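Local coordinates for SusD-like protein BACOVA_02651 (Bacteroides ovatus, PDB 5E75) that binds polysaccharide at the bacterial cell surface and probably captures xyloglucan before its import into the periplasm for degradation, at residues F122-I134 with F494-L508. Residues are numbered along the deposited sequence; the frame is centred on the assembly and turned at random.
Sequences FYMLRIWGPVILI and FLPYPESDVIQNPLL. With EDO (1,2-ethanediol), chain C.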
ATOM      1  N   PHE A 122       0.969  10.903   5.182  1.00  8.16           N
ATOM      2  CA  PHE A 122       0.095   9.888   5.775  1.00  7.48           C
ATOM      3  C   PHE A 122       0.799   8.540   5.862  1.00  9.93           C
ATOM      4  O   PHE A 122       0.630   7.809   6.856  1.00  9.37           O
ATOM      5  CB  PHE A 122      -1.225   9.808   4.998  1.00  7.88           C
ATOM      6  CG  PHE A 122      -2.320   8.968   5.655  1.00  8.24           C
ATOM      7  CD1 PHE A 122      -2.566   8.979   7.023  1.00  8.37           C
ATOM      8  CD2 PHE A 122      -3.148   8.212   4.862  1.00  8.80           C
ATOM      9  CE1 PHE A 122      -3.597   8.218   7.555  1.00  7.25           C
ATOM     10  CE2 PHE A 122      -4.180   7.454   5.401  1.00  9.01           C
ATOM     11  CZ  PHE A 122      -4.395   7.465   6.731  1.00  8.68           C
ATOM     12  N   TYR A 123       1.618   8.183   4.872  1.00  7.94           N
ATOM     13  CA  TYR A 123       2.458   7.000   5.015  1.00  7.79           C
ATOM     14  C   TYR A 123       3.444   7.173   6.178  1.00  8.76           C
ATOM     15  O   TYR A 123       3.580   6.293   7.043  1.00  8.70           O
ATOM     16  CB  TYR A 123       3.236   6.719   3.736  1.00  8.73           C
ATOM     17  CG  TYR A 123       2.438   6.138   2.577  1.00  8.33           C
ATOM     18  CD1 TYR A 123       1.648   5.008   2.726  1.00  9.04           C
ATOM     19  CD2 TYR A 123       2.522   6.713   1.311  1.00  9.37           C
ATOM     20  CE1 TYR A 123       0.962   4.486   1.664  1.00  9.54           C
ATOM     21  CE2 TYR A 123       1.839   6.191   0.231  1.00 10.62           C
ATOM     22  CZ  TYR A 123       1.061   5.065   0.411  1.00 10.46           C
ATOM     23  OH  TYR A 123       0.354   4.511  -0.650  1.00 13.30           O
ATOM     24  N   MET A 124       4.151   8.301   6.213  1.00  8.12           N
ATOM     25  CA  MET A 124       5.157   8.521   7.262  1.00  9.33           C
ATOM     26  C   MET A 124       4.576   8.475   8.668  1.00  8.18           C
ATOM     27  O   MET A 124       5.206   7.960   9.603  1.00  8.94           O
ATOM     28  CB  MET A 124       5.874   9.845   7.062  1.00 10.40           C
ATOM     29  CG  MET A 124       6.815   9.815   5.869  1.00 10.06           C
ATOM     30  SD  MET A 124       8.099  11.075   5.913  1.00 15.62           S
ATOM     31  CE  MET A 124       7.218  12.381   5.149  1.00 18.52           C
ATOM     32  N   LEU A 125       3.359   8.992   8.818  1.00  8.65           N
ATOM     33  CA  LEU A 125       2.664   9.021  10.099  1.00  8.76           C
ATOM     34  C   LEU A 125       2.452   7.603  10.645  1.00  9.90           C
ATOM     35  O   LEU A 125       2.415   7.405  11.860  1.00 10.71           O
ATOM     36  CB  LEU A 125       1.330   9.726   9.911  1.00  7.89           C
ATOM     37  CG  LEU A 125       0.399   9.861  11.120  1.00  9.72           C
ATOM     38  CD1 LEU A 125       1.062  10.616  12.271  1.00 10.17           C
ATOM     39  CD2 LEU A 125      -0.865  10.565  10.720  1.00 12.17           C
ATOM     40  N   ARG A 126       2.308   6.633   9.747  1.00 10.00           N
ATOM     41  CA  ARG A 126       2.043   5.245  10.107  1.00 12.73           C
ATOM     42  C   ARG A 126       3.303   4.368   9.935  1.00 15.13           C
ATOM     43  O   ARG A 126       3.167   3.141   9.758  1.00 20.75           O
ATOM     44  CB  ARG A 126       0.847   4.709   9.248  1.00 15.19           C
ATOM     45  CG  ARG A 126      -0.549   5.537   9.357  1.00 14.73           C
ATOM     46  CD  ARG A 126      -1.637   5.168   8.265  1.00 18.28           C
ATOM     47  NE  ARG A 126      -1.234   5.556   6.926  1.00 12.34           N
ATOM     48  CZ  ARG A 126      -1.769   5.101   5.816  1.00 10.98           C
ATOM     49  NH1 ARG A 126      -2.743   4.189   5.860  1.00 16.21           N
ATOM     50  NH2 ARG A 126      -1.283   5.481   4.646  1.00 16.71           N
ATOM     51  N   ILE A 127       4.496   4.994   9.924  1.00 10.04           N
ATOM     52  CA  ILE A 127       5.814   4.339   9.980  1.00 10.59           C
ATOM     53  C   ILE A 127       6.605   4.856  11.181  1.00 12.05           C
ATOM     54  O   ILE A 127       7.007   4.076  12.049  1.00 11.65           O
ATOM     55  CB  ILE A 127       6.665   4.588   8.688  1.00 10.61           C
ATOM     56  CG1 ILE A 127       5.997   3.963   7.480  1.00 10.62           C
ATOM     57  CG2 ILE A 127       8.109   4.039   8.856  1.00 12.82           C
ATOM     58  CD1 ILE A 127       6.533   4.481   6.134  1.00 11.57           C
ATOM     59  N   TRP A 128       6.800   6.171  11.241  1.00 11.30           N
ATOM     60  CA  TRP A 128       7.565   6.826  12.305  1.00  9.95           C
ATOM     61  C   TRP A 128       6.698   7.552  13.340  1.00 11.93           C
ATOM     62  O   TRP A 128       7.116   7.692  14.492  1.00 13.25           O
ATOM     63  CB  TRP A 128       8.558   7.845  11.716  1.00 10.62           C
ATOM     64  CG  TRP A 128       9.658   7.191  10.942  1.00 11.16           C
ATOM     65  CD1 TRP A 128      10.742   6.557  11.468  1.00 13.55           C
ATOM     66  CD2 TRP A 128       9.770   7.070   9.519  1.00 10.62           C
ATOM     67  NE1 TRP A 128      11.526   6.038  10.460  1.00 11.73           N
ATOM     68  CE2 TRP A 128      10.958   6.353   9.253  1.00 11.47           C
ATOM     69  CE3 TRP A 128       8.985   7.496   8.443  1.00 11.94           C
ATOM     70  CZ2 TRP A 128      11.364   6.033   7.964  1.00 12.07           C
ATOM     71  CZ3 TRP A 128       9.404   7.197   7.161  1.00 11.41           C
ATOM     72  CH2 TRP A 128      10.584   6.472   6.931  1.00 12.67           C
ATOM     73  N   GLY A 129       5.506   8.001  12.944  1.00 10.39           N
ATOM     74  CA  GLY A 129       4.666   8.814  13.816  1.00  9.72           C
ATOM     75  C   GLY A 129       5.030  10.278  13.633  1.00  9.30           C
ATOM     76  O   GLY A 129       4.785  10.823  12.569  1.00 10.85           O
ATOM     77  N   PRO A 130       5.643  10.920  14.644  1.00  9.89           N
ATOM     78  CA  PRO A 130       6.103  12.294  14.444  1.00 11.77           C
ATOM     79  C   PRO A 130       7.086  12.376  13.289  1.00 11.01           C
ATOM     80  O   PRO A 130       7.965  11.519  13.144  1.00 10.91           O
ATOM     81  CB  PRO A 130       6.791  12.631  15.779  1.00 11.84           C
ATOM     82  CG  PRO A 130       6.179  11.693  16.776  1.00 12.71           C
ATOM     83  CD  PRO A 130       5.927  10.435  16.009  1.00 11.08           C
ATOM     84  N   VAL A 131       6.943  13.407  12.467  1.00  9.38           N
ATOM     85  CA  VAL A 131       7.904  13.686  11.395  1.00  9.54           C
ATOM     86  C   VAL A 131       8.013  15.202  11.239  1.00 10.20           C
ATOM     87  O   VAL A 131       7.257  15.936  11.882  1.00 10.94           O
ATOM     88  CB  VAL A 131       7.508  13.020  10.041  1.00 10.91           C
ATOM     89  CG1 VAL A 131       7.667  11.498  10.115  1.00 11.70           C
ATOM     90  CG2 VAL A 131       6.102  13.402   9.632  1.00 12.53           C
ATOM     91  N   ILE A 132       8.949  15.681  10.424  1.00  9.13           N
ATOM     92  CA  ILE A 132       9.137  17.114  10.226  1.00 10.66           C
ATOM     93  C   ILE A 132       8.202  17.608   9.121  1.00 10.28           C
ATOM     94  O   ILE A 132       8.296  17.143   7.979  1.00 10.76           O
ATOM     95  CB  ILE A 132      10.594  17.411   9.828  1.00 10.60           C
ATOM     96  CG1 ILE A 132      11.546  16.882  10.901  1.00 11.59           C
ATOM     97  CG2 ILE A 132      10.802  18.897   9.627  1.00 11.59           C
ATOM     98  CD1 ILE A 132      13.001  16.818  10.481  1.00 15.06           C
ATOM     99  N   LEU A 133       7.308  18.532   9.458  1.00  9.45           N
ATOM    100  CA  LEU A 133       6.411  19.152   8.486  1.00 10.23           C
ATOM    101  C   LEU A 133       7.109  20.309   7.787  1.00 12.46           C
ATOM    102  O   LEU A 133       7.728  21.157   8.442  1.00 12.14           O
ATOM    103  CB  LEU A 133       5.147  19.642   9.198  1.00 11.30           C
ATOM    104  CG  LEU A 133       4.289  18.515   9.799  1.00  9.61           C
ATOM    105  CD1 LEU A 133       3.174  19.131  10.627  1.00 11.48           C
ATOM    106  CD2 LEU A 133       3.726  17.614   8.704  1.00 10.75           C
ATOM    107  N   ILE A 134       7.052  20.302   6.456  1.00 10.54           N
ATOM    108  CA  ILE A 134       7.802  21.252   5.625  1.00 11.76           C
ATOM    109  C   ILE A 134       6.945  21.776   4.491  1.00 10.49           C
ATOM    110  O   ILE A 134       6.482  20.995   3.649  1.00 12.15           O
ATOM    111  CB  ILE A 134       9.019  20.592   4.928  1.00 12.89           C
ATOM    112  CG1 ILE A 134       9.908  19.874   5.924  1.00 16.43           C
ATOM    113  CG2 ILE A 134       9.826  21.672   4.160  1.00 15.78           C
ATOM    114  CD1 ILE A 134      10.920  18.986   5.264  1.00 20.47           C
ATOM    115  N   PHE A 494       6.257   1.305  15.826  1.00  8.79           N
ATOM    116  CA  PHE A 494       6.803   2.389  15.025  1.00  9.27           C
ATOM    117  C   PHE A 494       8.298   2.175  14.847  1.00 11.29           C
ATOM    118  O   PHE A 494       9.001   1.756  15.771  1.00 13.36           O
ATOM    119  CB  PHE A 494       6.465   3.730  15.669  1.00  9.45           C
ATOM    120  CG  PHE A 494       5.008   4.100  15.541  1.00  9.17           C
ATOM    121  CD1 PHE A 494       4.041   3.611  16.408  1.00 10.96           C
ATOM    122  CD2 PHE A 494       4.606   4.921  14.508  1.00 10.11           C
ATOM    123  CE1 PHE A 494       2.712   3.966  16.247  1.00 12.95           C
ATOM    124  CE2 PHE A 494       3.311   5.285  14.350  1.00 10.84           C
ATOM    125  CZ  PHE A 494       2.345   4.797  15.213  1.00 12.11           C
ATOM    126  N   LEU A 495       8.779   2.430  13.636  1.00 10.61           N
ATOM    127  CA  LEU A 495      10.172   2.196  13.280  1.00 11.82           C
ATOM    128  C   LEU A 495      11.080   3.337  13.737  1.00 11.26           C
ATOM    129  O   LEU A 495      10.628   4.447  13.932  1.00 11.95           O
ATOM    130  CB  LEU A 495      10.267   1.997  11.767  1.00 13.19           C
ATOM    131  CG  LEU A 495       9.747   0.608  11.355  1.00 12.69           C
ATOM    132  CD1 LEU A 495       9.292   0.509   9.900  1.00 17.37           C
ATOM    133  CD2 LEU A 495      10.801  -0.444  11.646  1.00 13.44           C
ATOM    134  N   PRO A 496      12.376   3.051  13.943  1.00 12.09           N
ATOM    135  CA  PRO A 496      13.312   4.092  14.364  1.00 13.21           C
ATOM    136  C   PRO A 496      13.621   5.049  13.222  1.00 11.84           C
ATOM    137  O   PRO A 496      13.500   4.686  12.049  1.00 10.98           O
ATOM    138  CB  PRO A 496      14.560   3.304  14.767  1.00 13.99           C
ATOM    139  CG  PRO A 496      14.482   2.047  14.013  1.00 14.28           C
ATOM    140  CD  PRO A 496      13.019   1.738  13.808  1.00 11.91           C
ATOM    141  N   TYR A 497      14.001   6.279  13.563  1.00 12.13           N
ATOM    142  CA  TYR A 497      14.467   7.232  12.555  1.00 11.39           C
ATOM    143  C   TYR A 497      15.772   6.697  11.976  1.00 14.32           C
ATOM    144  O   TYR A 497      16.538   6.044  12.681  1.00 14.27           O
ATOM    145  CB  TYR A 497      14.625   8.636  13.163  1.00 12.51           C
ATOM    146  CG  TYR A 497      13.304   9.175  13.656  1.00 12.85           C
ATOM    147  CD1 TYR A 497      12.324   9.579  12.760  1.00 12.28           C
ATOM    148  CD2 TYR A 497      13.016   9.220  15.003  1.00 12.55           C
ATOM    149  CE1 TYR A 497      11.095  10.047  13.202  1.00 11.78           C
ATOM    150  CE2 TYR A 497      11.793   9.673  15.457  1.00 13.55           C
ATOM    151  CZ  TYR A 497      10.834  10.071  14.552  1.00 10.94           C
ATOM    152  OH  TYR A 497       9.620  10.499  15.031  1.00 12.27           O
ATOM    153  N   PRO A 498      16.019   6.938  10.683  1.00 12.80           N
ATOM    154  CA  PRO A 498      17.215   6.348  10.075  1.00 13.45           C
ATOM    155  C   PRO A 498      18.480   6.939  10.681  1.00 14.56           C
ATOM    156  O   PRO A 498      18.560   8.152  10.840  1.00 14.33           O
ATOM    157  CB  PRO A 498      17.094   6.747   8.594  1.00 14.46           C
ATOM    158  CG  PRO A 498      15.660   7.167   8.396  1.00 16.01           C
ATOM    159  CD  PRO A 498      15.223   7.717   9.715  1.00 13.48           C
ATOM    160  N   GLU A 499      19.450   6.099  11.013  1.00 14.91           N
ATOM    161  CA  GLU A 499      20.623   6.537  11.764  1.00 16.56           C
ATOM    162  C   GLU A 499      21.371   7.672  11.080  1.00 14.93           C
ATOM    163  O   GLU A 499      21.765   8.625  11.746  1.00 17.36           O
ATOM    164  CB  GLU A 499      21.580   5.369  12.038  1.00 18.85           C
ATOM    165  CG  GLU A 499      22.850   5.806  12.778  1.00 25.83           C
ATOM    166  CD  GLU A 499      23.675   4.649  13.302  1.00 36.95           C
ATOM    167  OE1 GLU A 499      23.112   3.774  13.992  1.00 39.08           O
ATOM    168  OE2 GLU A 499      24.892   4.621  13.031  1.00 44.88           O
ATOM    169  N   SER A 500      21.536   7.596   9.763  1.00 16.66           N
ATOM    170  CA  SER A 500      22.278   8.629   9.049  1.00 17.99           C
ATOM    171  C   SER A 500      21.576   9.983   9.150  1.00 19.01           C
ATOM    172  O   SER A 500      22.228  11.026   9.237  1.00 19.33           O
ATOM    173  CB  SER A 500      22.477   8.230   7.584  1.00 20.99           C
ATOM    174  OG  SER A 500      21.235   8.005   6.936  1.00 26.85           O
ATOM    175  N   ASP A 501      20.246   9.967   9.148  1.00 15.64           N
ATOM    176  CA  ASP A 501      19.473  11.193   9.273  1.00 15.58           C
ATOM    177  C   ASP A 501      19.530  11.746  10.690  1.00 14.92           C
ATOM    178  O   ASP A 501      19.559  12.963  10.874  1.00 15.32           O
ATOM    179  CB  ASP A 501      18.034  10.969   8.806  1.00 15.49           C
ATOM    180  CG  ASP A 501      17.950  10.741   7.304  1.00 21.10           C
ATOM    181  OD1 ASP A 501      18.218  11.696   6.551  1.00 24.95           O
ATOM    182  OD2 ASP A 501      17.642   9.614   6.868  1.00 22.17           O
ATOM    183  N   VAL A 502      19.566  10.871  11.691  1.00 14.77           N
ATOM    184  CA  VAL A 502      19.688  11.311  13.083  1.00 16.16           C
ATOM    185  C   VAL A 502      21.060  11.963  13.330  1.00 16.75           C
ATOM    186  O   VAL A 502      21.169  12.923  14.094  1.00 17.56           O
ATOM    187  CB  VAL A 502      19.457  10.142  14.077  1.00 15.34           C
ATOM    188  CG1 VAL A 502      19.646  10.603  15.514  1.00 20.63           C
ATOM    189  CG2 VAL A 502      18.056   9.558  13.886  1.00 15.37           C
ATOM    190  N   ILE A 503      22.103  11.436  12.693  1.00 15.83           N
ATOM    191  CA  ILE A 503      23.431  12.036  12.810  1.00 18.76           C
ATOM    192  C   ILE A 503      23.419  13.465  12.262  1.00 18.14           C
ATOM    193  O   ILE A 503      23.974  14.377  12.883  1.00 21.75           O
ATOM    194  CB  ILE A 503      24.500  11.162  12.110  1.00 21.44           C
ATOM    195  CG1 ILE A 503      24.726   9.877  12.916  1.00 23.43           C
ATOM    196  CG2 ILE A 503      25.824  11.926  11.948  1.00 23.22           C
ATOM    197  CD1 ILE A 503      25.492   8.811  12.169  1.00 24.32           C
ATOM    198  N   GLN A 504      22.767  13.662  11.121  1.00 16.12           N
ATOM    199  CA  GLN A 504      22.685  14.980  10.507  1.00 17.63           C
ATOM    200  C   GLN A 504      21.739  15.919  11.250  1.00 18.07           C
ATOM    201  O   GLN A 504      21.965  17.125  11.276  1.00 17.94           O
ATOM    202  CB  GLN A 504      22.260  14.854   9.043  1.00 18.52           C
ATOM    203  CG  GLN A 504      23.272  14.116   8.181  1.00 24.01           C
ATOM    204  CD  GLN A 504      24.665  14.726   8.262  1.00 38.00           C
ATOM    205  OE1 GLN A 504      24.823  15.949   8.275  1.00 40.00           O
ATOM    206  NE2 GLN A 504      25.681  13.871   8.336  1.00 36.52           N
ATOM    207  N   ASN A 505      20.688  15.363  11.853  1.00 15.55           N
ATOM    208  CA  ASN A 505      19.699  16.161  12.584  1.00 14.29           C
ATOM    209  C   ASN A 505      19.404  15.542  13.950  1.00 15.55           C
ATOM    210  O   ASN A 505      18.478  14.734  14.085  1.00 14.00           O
ATOM    211  CB  ASN A 505      18.404  16.295  11.779  1.00 12.36           C
ATOM    212  CG  ASN A 505      17.357  17.107  12.505  1.00 12.24           C
ATOM    213  OD1 ASN A 505      17.639  17.702  13.541  1.00 14.35           O
ATOM    214  ND2 ASN A 505      16.145  17.152  11.953  1.00 12.81           N
ATOM    215  N   PRO A 506      20.180  15.911  14.971  1.00 13.98           N
ATOM    216  CA  PRO A 506      19.962  15.303  16.292  1.00 15.78           C
ATOM    217  C   PRO A 506      18.596  15.588  16.916  1.00 15.62           C
ATOM    218  O   PRO A 506      18.249  14.945  17.916  1.00 16.21           O
ATOM    219  CB  PRO A 506      21.082  15.899  17.160  1.00 18.42           C
ATOM    220  CG  PRO A 506      21.714  16.973  16.347  1.00 28.82           C
ATOM    221  CD  PRO A 506      21.414  16.714  14.920  1.00 17.87           C
ATOM    222  N   LEU A 507      17.821  16.511  16.355  1.00 15.02           N
ATOM    223  CA  LEU A 507      16.500  16.769  16.913  1.00 14.43           C
ATOM    224  C   LEU A 507      15.542  15.628  16.608  1.00 12.56           C
ATOM    225  O   LEU A 507      14.465  15.563  17.192  1.00 13.16           O
ATOM    226  CB  LEU A 507      15.932  18.104  16.427  1.00 14.08           C
ATOM    227  CG  LEU A 507      16.700  19.349  16.891  1.00 14.80           C
ATOM    228  CD1 LEU A 507      16.070  20.616  16.350  1.00 16.17           C
ATOM    229  CD2 LEU A 507      16.779  19.428  18.399  1.00 18.41           C
ATOM    230  N   LEU A 508      15.930  14.718  15.718  1.00 13.09           N
ATOM    231  CA  LEU A 508      15.139  13.513  15.498  1.00 12.38           C
ATOM    232  C   LEU A 508      15.109  12.640  16.762  1.00 13.07           C
ATOM    233  O   LEU A 508      14.226  11.799  16.907  1.00 15.02           O
ATOM    234  CB  LEU A 508      15.637  12.722  14.287  1.00 12.99           C
ATOM    235  CG  LEU A 508      15.457  13.409  12.929  1.00 12.47           C
ATOM    236  CD1 LEU A 508      16.043  12.531  11.836  1.00 15.29           C
ATOM    237  CD2 LEU A 508      13.996  13.756  12.608  1.00 15.65           C
TER
HETATM  238  C1  EDO C 602      -3.108   6.609   1.655  1.00 19.77           C
HETATM  239  O1  EDO C 602      -3.137   5.323   2.268  1.00 23.84           O
HETATM  240  C2  EDO C 602      -1.701   6.950   1.180  1.00 21.04           C
HETATM  241  O2  EDO C 602      -0.927   7.533   2.230  1.00 15.39           O
HETATM  242  O   HOH W   1       9.327   6.351  15.534  1.00 19.88           O
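The five-membered ring of Trp128 and the ring of Tyr497 are tilted by only 11° but laterally displaced, their centroids 5.0 Å apart and their closest carbons, Trp128 CD1 and Tyr497 CD1, at 3.6 Å. Ile127 CG2 sits over one face of the indole, Pro496 O meets the indole edge near its plane, and Trp76 of helix 70-95 makes an edge-to-face contact. The example illustrates how a mainly helical SusD-family fold, whose families belong to the TPR clan, joins the extended residues 494-498, just before helix 499-504, to the loop that follows helix 103-125. Three direct hydrogen bonds join the segments: Leu495 N to Ile127 O (2.9 Å), Trp128 NE1 to Pro496 O and Tyr497 OH to Pro130 O. Pro496 O lies in the indole plane, yet NE1 reaches it from above the carbonyl plane, and the bond is bent (141°). A water adds a fourth link by donating to both Trp128 O and Leu495 O. Phe494 presents its ring edge to Leu125 O and its CD2 to the Trp128-Gly129 peptide; a side chain at Gly129 would clash with Pro130 CD. Farther along, Ile132 CD1 packs on Leu508 CD2 and Asn505 ND2, whose hydrogen bond goes to Arg146 O, while Asn505 OD1 closes an Asx turn with Leu507 N.

At the helix end of 122-134, Phe122 CE2 covers one face of the Arg126 guanidinium. The Arg126 chain, bent at chi3 (-67°), brings NE to Phe122 O, which fixes the group's rotation. An ethanediol, probably from the crystallisation liquor, lies beside Arg126 with its O2 over the centre of the Tyr123 ring. Were Tyr123 an alanine, the diol would probably lose the ring beneath O2, and Tyr423 the aromatic ring it meets there. Arg126 NH2 donates to the diol's O1 at 3.0 Å.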